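MAGE domain-containing protein (Xenopus laevis, PDB 7DG2) serves as the MAGE-family Nse3 subunit that, together with Nse1, binds and shapes Nse4 within the Smc5/6 complex. Local coordinates at the interface of chains A and B. Sequence-based numbering; all coordinates share one arbitrary frame. Chains: chain A, MAGE domain-containing protein; chain B, Non-structural maintenance of chromosomes element 4.

The interface of chains A and B. Residues chain A 99, 102-103, 106, 155, 180-181; chain B 61-62.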
loop_
_atom_site.group_PDB
_atom_site.type_symbol
_atom_site.label_atom_id
_atom_site.label_comp_id
_atom_site.label_asym_id
_atom_site.label_seq_id
_atom_site.Cartn_x
_atom_site.Cartn_y
_atom_site.Cartn_z
ATOM N N LEU A 99 4.575 3.847 -12.040
ATOM C CA LEU A 99 5.307 5.107 -12.020
ATOM C C LEU A 99 6.387 5.135 -13.091
ATOM O O LEU A 99 6.680 6.202 -13.643
ATOM C CB LEU A 99 5.928 5.351 -10.637
ATOM C CG LEU A 99 6.413 6.782 -10.437
ATOM C CD1 LEU A 99 5.213 7.715 -10.285
ATOM C CD2 LEU A 99 7.316 6.879 -9.244
ATOM N N LEU A 102 4.429 6.170 -16.124
ATOM C CA LEU A 102 4.062 7.578 -16.046
ATOM C C LEU A 102 5.263 8.473 -16.292
ATOM O O LEU A 102 5.157 9.492 -16.989
ATOM C CB LEU A 102 3.435 7.888 -14.686
ATOM C CG LEU A 102 3.207 9.382 -14.422
ATOM C CD1 LEU A 102 2.142 9.934 -15.361
ATOM C CD2 LEU A 102 2.798 9.563 -12.975
ATOM N N MET A 103 6.423 8.112 -15.738
ATOM C CA MET A 103 7.591 8.972 -15.897
ATOM C C MET A 103 8.010 9.074 -17.360
ATOM O O MET A 103 8.448 10.135 -17.823
ATOM C CB MET A 103 8.746 8.441 -15.049
ATOM C CG MET A 103 10.065 9.170 -15.275
ATOM S SD MET A 103 10.017 10.897 -14.759
ATOM C CE MET A 103 10.866 10.797 -13.168
ATOM N N LEU A 106 5.494 11.528 -18.848
ATOM C CA LEU A 106 5.817 12.890 -18.426
ATOM C C LEU A 106 7.064 13.399 -19.137
ATOM O O LEU A 106 7.173 14.592 -19.445
ATOM C CB LEU A 106 6.033 12.949 -16.908
ATOM C CG LEU A 106 4.811 12.692 -16.011
ATOM C CD1 LEU A 106 5.244 12.636 -14.547
ATOM C CD2 LEU A 106 3.767 13.779 -16.193
ATOM N N TYR A 155 -2.309 13.149 -12.440
ATOM C CA TYR A 155 -0.947 13.108 -12.963
ATOM C C TYR A 155 -0.880 13.667 -14.373
ATOM O O TYR A 155 0.126 14.267 -14.754
ATOM C CB TYR A 155 -0.405 11.681 -12.969
ATOM C CG TYR A 155 0.105 11.191 -11.636
ATOM C CD1 TYR A 155 1.153 11.836 -10.994
ATOM C CD2 TYR A 155 -0.427 10.043 -11.052
ATOM C CE1 TYR A 155 1.651 11.364 -9.783
ATOM C CE2 TYR A 155 0.046 9.574 -9.847
ATOM C CZ TYR A 155 1.086 10.226 -9.225
ATOM O OH TYR A 155 1.540 9.747 -8.017
ATOM N N GLU A 180 4.306 16.493 -7.139
ATOM C CA GLU A 180 5.100 15.347 -6.725
ATOM C C GLU A 180 6.464 15.294 -7.396
ATOM O O GLU A 180 7.395 14.713 -6.825
ATOM C CB GLU A 180 4.341 14.044 -6.993
ATOM C CG GLU A 180 3.152 13.837 -6.040
ATOM C CD GLU A 180 2.529 12.458 -6.142
ATOM O OE1 GLU A 180 3.004 11.622 -6.948
ATOM O OE2 GLU A 180 1.567 12.204 -5.393
ATOM N N THR A 181 6.622 15.890 -8.573
ATOM C CA THR A 181 7.939 15.952 -9.213
ATOM C C THR A 181 8.123 17.375 -9.744
ATOM O O THR A 181 7.452 18.318 -9.314
ATOM C CB THR A 181 8.087 14.826 -10.264
ATOM O OG1 THR A 181 9.457 14.718 -10.681
ATOM C CG2 THR A 181 7.196 15.049 -11.494
ATOM N N TYR B 61 12.576 10.360 -8.097
ATOM C CA TYR B 61 12.327 11.689 -8.634
ATOM C C TYR B 61 10.974 12.243 -8.223
ATOM O O TYR B 61 10.658 13.384 -8.572
ATOM C CB TYR B 61 12.423 11.663 -10.161
ATOM C CG TYR B 61 13.760 11.187 -10.663
ATOM C CD1 TYR B 61 14.045 9.833 -10.758
ATOM C CD2 TYR B 61 14.737 12.087 -11.043
ATOM C CE1 TYR B 61 15.279 9.388 -11.207
ATOM C CE2 TYR B 61 15.972 11.647 -11.504
ATOM C CZ TYR B 61 16.230 10.306 -11.590
ATOM O OH TYR B 61 17.465 9.875 -12.035
ATOM N N PHE B 62 10.173 11.462 -7.504
ATOM C CA PHE B 62 8.855 11.870 -7.045
ATOM C C PHE B 62 8.857 12.021 -5.529
ATOM O O PHE B 62 9.737 11.506 -4.834
ATOM C CB PHE B 62 7.787 10.855 -7.456
ATOM C CG PHE B 62 7.347 10.974 -8.890
ATOM C CD1 PHE B 62 8.198 10.626 -9.922
ATOM C CD2 PHE B 62 6.074 11.419 -9.202
ATOM C CE1 PHE B 62 7.795 10.732 -11.245
ATOM C CE2 PHE B 62 5.667 11.521 -10.522
ATOM C CZ PHE B 62 6.523 11.171 -11.539
#
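B:Phe62 of Nse4 slots its ring between A:Leu99 and A:Thr181 of the MAGE homology domain, in an apolar pocket formed by helix 94-111, the C-terminal end of helix 175-180 and the loop residue after it. The residue lies in the loop that follows Nse4 helix 50-59, and it hides 94 Å² of its surface against chain A, far more than any other residue of the patch.

The two faces of the ring are taken by aliphatic groups of chain A. Over the centre of one face sits the methyl CD1 of A:Leu99, 3.8 Å from the centroid, while the branched carbon CB of A:Thr181 lies over the opposite face at 3.9 Å; both are CH-pi contacts. Leucine suits its place because its forked end covers a flat surface, CD1 reaching the outer ring atoms and CD2 lying nearer CD1 and CG of the phenylalanine.

Around the rim the partners are more varied. A:Leu106 comes from the opposite direction and sets its methyl CD1 3.6 Å from CZ of B:Phe62. A:Met103, its chain bent at chi2 (65°) and chi3 (101°), brings the methyl CE to 3.6 Å from CE1; the same methyl touches CB of B:Tyr61, a double reach that a flexible thioether makes easily. On the far rim, CB of A:Glu180 packs against CD2 and CE1 of A:Tyr155 against CE2. An alanine in place of B:Phe62 would probably leave A:Leu99 and A:Thr181 facing each other across a gap and strip A:Leu106 of its ring partner.

Polar contacts frame this apolar site. The A:Thr181 rotamer (chi1 -168°) turns the hydroxyl OG1 to the carbonyl O of B:Tyr61, to which it donates at 2.8 Å from above the carbonyl plane, and leaves CB and CG2 against the ring. Threonine thus supplies both hydrocarbon and hydroxyl. At the CD2–CE2 rim, the phenol OH of A:Tyr155 donates to the carboxylate OE1 of A:Glu180 at 2.6 Å on its syn side, which probably helps hold the carboxylate in place.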